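Local coordinates for periplasmic cell division protein (SufI) (PDB 6SYY), which probably oxidises substrates as a laccase-like multicopper oxidase with bound copper ions, from a hyperthermophilic bacterium, at residues Thr148-Pro160 with Leu174-Asp186. Numbering follows the deposited sequence.
Sequences TIIDRSGTYFYHP and LAGMIIIEDEDED. With CU (copper (II) ion), chain E.
Strands 154-160 and 176-181 pair antiparallel, as six backbone hydrogen bonds joining Gly154 with Ile180, Tyr156 with Ile178 and Tyr158 with Gly176 attest, in a cupredoxin-type domain, the fold of the multicopper oxidase family. On the face carrying Tyr156, Tyr158, Ile178 and Ile180, aromatic rings pack on aliphatic groups. The CD1 methyl of Ile180 lies over the Tyr156 ring, 4.0 Å from its centroid, a CH-pi contact, and also meets Ile149 CG2. With CG set between its backbone N and carbonyl carbon (chi1 65°), Tyr158 lays its ring across Gly176, whose CA is 3.7 Å from the centroid; any side chain there would collide with the ring. On the other face Thr155 CG2 touches Met177 CE, and the Phe157 ring edge meets Gly176 O.

Side-chain polar contacts gather where Ser153 precedes one strand and Asp182 follows the other. Asp182 takes Ser153 N on OD2 at 2.9 Å and Ser153 OG on OD1 at 2.8 Å, both from above the carboxylate plane; it is the N-cap of helix 183-192, its OD1 also accepting from Glu185 N. An alanine here is likely to leave Ser153 N, Ser153 OG and Glu185 N without these acceptors. At the opposite strand end, His159 joins His120 and His510 around a copper ion: its ND1 donates to Pro160 O at 2.9 Å, and its NE2 binds the metal at 1.8 Å.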
# COMPACT_ATOMS: atom_id res chain seq x y z
N THR A 148 8.11 -7.29 -17.79
CA THR A 148 9.36 -6.96 -17.12
C THR A 148 9.09 -6.01 -15.95
O THR A 148 8.35 -5.04 -16.09
CB THR A 148 10.33 -6.31 -18.11
OG1 THR A 148 10.54 -7.18 -19.22
CG2 THR A 148 11.67 -6.02 -17.44
N ILE A 149 9.70 -6.30 -14.81
CA ILE A 149 9.64 -5.40 -13.66
C ILE A 149 10.50 -4.18 -13.97
O ILE A 149 11.72 -4.29 -14.11
CB ILE A 149 10.12 -6.09 -12.38
CG1 ILE A 149 9.26 -7.34 -12.10
CG2 ILE A 149 10.08 -5.12 -11.21
CD1 ILE A 149 7.78 -7.06 -12.10
N ILE A 150 9.87 -3.01 -14.09
CA ILE A 150 10.57 -1.78 -14.45
C ILE A 150 10.46 -0.72 -13.36
O ILE A 150 10.85 0.42 -13.57
CB ILE A 150 10.06 -1.22 -15.79
CG1 ILE A 150 8.58 -0.86 -15.70
CG2 ILE A 150 10.30 -2.23 -16.91
CD1 ILE A 150 8.00 -0.31 -16.98
N ASP A 151 9.95 -1.09 -12.19
CA ASP A 151 9.80 -0.16 -11.08
C ASP A 151 11.07 -0.06 -10.25
O ASP A 151 11.92 -0.96 -10.25
CB ASP A 151 8.62 -0.58 -10.20
CG ASP A 151 7.28 -0.24 -10.82
OD1 ASP A 151 6.94 0.96 -10.85
OD2 ASP A 151 6.60 -1.16 -11.31
N ARG A 152 11.20 1.06 -9.54
CA ARG A 152 12.33 1.27 -8.65
C ARG A 152 12.20 0.41 -7.41
O ARG A 152 11.09 0.05 -7.00
CB ARG A 152 12.43 2.74 -8.25
CG ARG A 152 12.25 3.69 -9.40
CD ARG A 152 12.11 5.12 -8.93
NE ARG A 152 13.34 5.64 -8.34
CZ ARG A 152 13.42 6.13 -7.11
NH1 ARG A 152 12.35 6.17 -6.33
NH2 ARG A 152 14.58 6.59 -6.66
N SER A 153 13.34 0.08 -6.81
CA SER A 153 13.33 -0.71 -5.58
C SER A 153 12.48 -0.03 -4.52
O SER A 153 12.43 1.20 -4.44
CB SER A 153 14.75 -0.90 -5.06
OG SER A 153 15.33 0.34 -4.68
N GLY A 154 11.80 -0.83 -3.73
CA GLY A 154 10.93 -0.29 -2.70
C GLY A 154 9.93 -1.33 -2.24
O GLY A 154 10.07 -2.52 -2.53
N THR A 155 8.93 -0.85 -1.52
CA THR A 155 7.91 -1.70 -0.91
C THR A 155 6.61 -1.59 -1.71
O THR A 155 6.02 -0.52 -1.81
CB THR A 155 7.66 -1.29 0.54
OG1 THR A 155 8.89 -1.38 1.27
CG2 THR A 155 6.62 -2.21 1.17
N TYR A 156 6.18 -2.72 -2.27
CA TYR A 156 4.96 -2.78 -3.06
C TYR A 156 3.99 -3.73 -2.37
O TYR A 156 4.23 -4.20 -1.26
CB TYR A 156 5.30 -3.17 -4.50
CG TYR A 156 6.18 -2.13 -5.18
CD1 TYR A 156 5.64 -1.15 -6.00
CD2 TYR A 156 7.56 -2.11 -4.96
CE1 TYR A 156 6.44 -0.19 -6.60
CE2 TYR A 156 8.37 -1.16 -5.56
CZ TYR A 156 7.81 -0.20 -6.37
OH TYR A 156 8.61 0.75 -6.97
N PHE A 157 2.87 -4.01 -3.03
CA PHE A 157 1.66 -4.43 -2.35
C PHE A 157 0.84 -5.26 -3.32
O PHE A 157 0.53 -4.79 -4.42
CB PHE A 157 0.90 -3.17 -1.88
CG PHE A 157 -0.32 -3.43 -1.02
CD1 PHE A 157 -0.53 -4.65 -0.40
CD2 PHE A 157 -1.26 -2.42 -0.84
CE1 PHE A 157 -1.66 -4.86 0.38
CE2 PHE A 157 -2.39 -2.62 -0.06
CZ PHE A 157 -2.59 -3.84 0.55
N TYR A 158 0.51 -6.50 -2.96
CA TYR A 158 -0.38 -7.31 -3.79
C TYR A 158 -1.63 -7.67 -2.99
O TYR A 158 -1.53 -8.05 -1.82
CB TYR A 158 0.30 -8.56 -4.34
CG TYR A 158 0.75 -9.63 -3.36
CD1 TYR A 158 -0.03 -10.74 -3.12
CD2 TYR A 158 1.99 -9.56 -2.74
CE1 TYR A 158 0.39 -11.75 -2.25
CE2 TYR A 158 2.42 -10.55 -1.88
CZ TYR A 158 1.62 -11.64 -1.64
OH TYR A 158 2.03 -12.63 -0.78
N HIS A 159 -2.78 -7.51 -3.62
CA HIS A 159 -4.07 -7.68 -2.98
C HIS A 159 -5.12 -7.84 -4.06
O HIS A 159 -4.88 -7.48 -5.22
CB HIS A 159 -4.40 -6.48 -2.06
CG HIS A 159 -4.59 -5.19 -2.79
ND1 HIS A 159 -5.73 -4.89 -3.51
CD2 HIS A 159 -3.78 -4.10 -2.89
CE1 HIS A 159 -5.61 -3.68 -4.03
NE2 HIS A 159 -4.44 -3.18 -3.67
N PRO A 160 -6.28 -8.40 -3.74
CA PRO A 160 -7.29 -8.64 -4.77
C PRO A 160 -7.95 -7.34 -5.22
O PRO A 160 -7.99 -6.34 -4.51
CB PRO A 160 -8.30 -9.56 -4.09
CG PRO A 160 -8.14 -9.27 -2.65
CD PRO A 160 -6.70 -8.95 -2.44
N LEU A 174 -6.45 -11.66 2.09
CA LEU A 174 -5.70 -11.58 0.84
C LEU A 174 -4.96 -10.25 0.81
O LEU A 174 -5.49 -9.23 0.37
CB LEU A 174 -6.61 -11.76 -0.37
CG LEU A 174 -7.33 -13.10 -0.46
CD1 LEU A 174 -8.14 -13.21 -1.75
CD2 LEU A 174 -6.34 -14.25 -0.33
N ALA A 175 -3.72 -10.26 1.30
CA ALA A 175 -2.87 -9.08 1.31
C ALA A 175 -1.44 -9.53 1.55
O ALA A 175 -1.18 -10.37 2.42
CB ALA A 175 -3.29 -8.07 2.39
N GLY A 176 -0.51 -8.96 0.78
CA GLY A 176 0.89 -9.31 0.93
C GLY A 176 1.77 -8.17 0.46
O GLY A 176 1.34 -7.28 -0.29
N MET A 177 3.02 -8.21 0.91
CA MET A 177 4.02 -7.21 0.58
C MET A 177 4.95 -7.74 -0.51
O MET A 177 5.27 -8.93 -0.56
CB MET A 177 4.83 -6.83 1.82
CG MET A 177 6.03 -5.93 1.55
SD MET A 177 6.93 -5.44 3.04
CE MET A 177 5.73 -4.40 3.86
N ILE A 178 5.39 -6.82 -1.38
CA ILE A 178 6.40 -7.07 -2.39
C ILE A 178 7.59 -6.17 -2.10
O ILE A 178 7.42 -4.99 -1.78
CB ILE A 178 5.86 -6.81 -3.81
CG1 ILE A 178 4.72 -7.77 -4.14
CG2 ILE A 178 6.97 -6.89 -4.86
CD1 ILE A 178 4.01 -7.45 -5.44
N ILE A 179 8.80 -6.72 -2.19
CA ILE A 179 10.03 -5.94 -2.08
C ILE A 179 10.80 -6.07 -3.39
O ILE A 179 11.27 -7.16 -3.74
CB ILE A 179 10.90 -6.37 -0.90
CG1 ILE A 179 10.25 -5.99 0.42
CG2 ILE A 179 12.27 -5.73 -1.01
CD1 ILE A 179 11.05 -6.44 1.63
N ILE A 180 10.93 -4.96 -4.11
CA ILE A 180 11.75 -4.89 -5.31
C ILE A 180 13.14 -4.41 -4.92
O ILE A 180 13.29 -3.55 -4.05
CB ILE A 180 11.12 -3.98 -6.37
CG1 ILE A 180 9.79 -4.55 -6.85
CG2 ILE A 180 12.05 -3.79 -7.55
CD1 ILE A 180 9.13 -3.71 -7.92
N GLU A 181 14.16 -4.98 -5.55
CA GLU A 181 15.54 -4.60 -5.32
C GLU A 181 16.16 -4.11 -6.62
O GLU A 181 15.91 -4.66 -7.69
CB GLU A 181 16.34 -5.77 -4.75
CG GLU A 181 15.86 -6.22 -3.38
CD GLU A 181 16.60 -7.43 -2.86
OE1 GLU A 181 16.67 -8.45 -3.59
OE2 GLU A 181 17.13 -7.36 -1.73
N ASP A 182 16.95 -3.04 -6.51
CA ASP A 182 17.76 -2.55 -7.61
C ASP A 182 19.13 -2.19 -7.04
O ASP A 182 19.44 -2.51 -5.89
CB ASP A 182 17.09 -1.38 -8.35
CG ASP A 182 16.86 -0.15 -7.46
OD1 ASP A 182 17.53 0.00 -6.42
OD2 ASP A 182 15.99 0.67 -7.81
N GLU A 183 19.94 -1.51 -7.84
CA GLU A 183 21.29 -1.17 -7.40
C GLU A 183 21.27 -0.19 -6.23
O GLU A 183 22.15 -0.27 -5.36
CB GLU A 183 22.09 -0.61 -8.58
CG GLU A 183 23.57 -0.41 -8.30
CD GLU A 183 24.33 0.03 -9.54
OE1 GLU A 183 23.70 0.16 -10.61
OE2 GLU A 183 25.56 0.25 -9.43
N ASP A 184 20.29 0.71 -6.18
CA ASP A 184 20.21 1.65 -5.06
C ASP A 184 19.93 0.93 -3.75
O ASP A 184 20.53 1.25 -2.71
CB ASP A 184 19.12 2.70 -5.31
CG ASP A 184 19.56 3.77 -6.28
OD1 ASP A 184 20.78 4.04 -6.35
OD2 ASP A 184 18.68 4.34 -6.96
N GLU A 185 19.01 -0.04 -3.78
CA GLU A 185 18.76 -0.85 -2.59
C GLU A 185 20.00 -1.65 -2.20
O GLU A 185 20.26 -1.85 -1.01
CB GLU A 185 17.57 -1.79 -2.84
CG GLU A 185 17.31 -2.77 -1.71
CD GLU A 185 16.93 -2.09 -0.40
OE1 GLU A 185 16.42 -0.95 -0.45
OE2 GLU A 185 17.14 -2.70 0.67
N ASP A 186 20.77 -2.10 -3.19
CA ASP A 186 22.01 -2.82 -2.90
C ASP A 186 22.96 -1.96 -2.09
O ASP A 186 23.51 -2.40 -1.07
CB ASP A 186 22.67 -3.28 -4.19
CG ASP A 186 21.94 -4.43 -4.86
OD1 ASP A 186 20.97 -4.95 -4.28
OD2 ASP A 186 22.35 -4.80 -5.98
CU CU E . -4.07 -1.39 -3.73
O HOH W 1 14.57 0.52 -1.92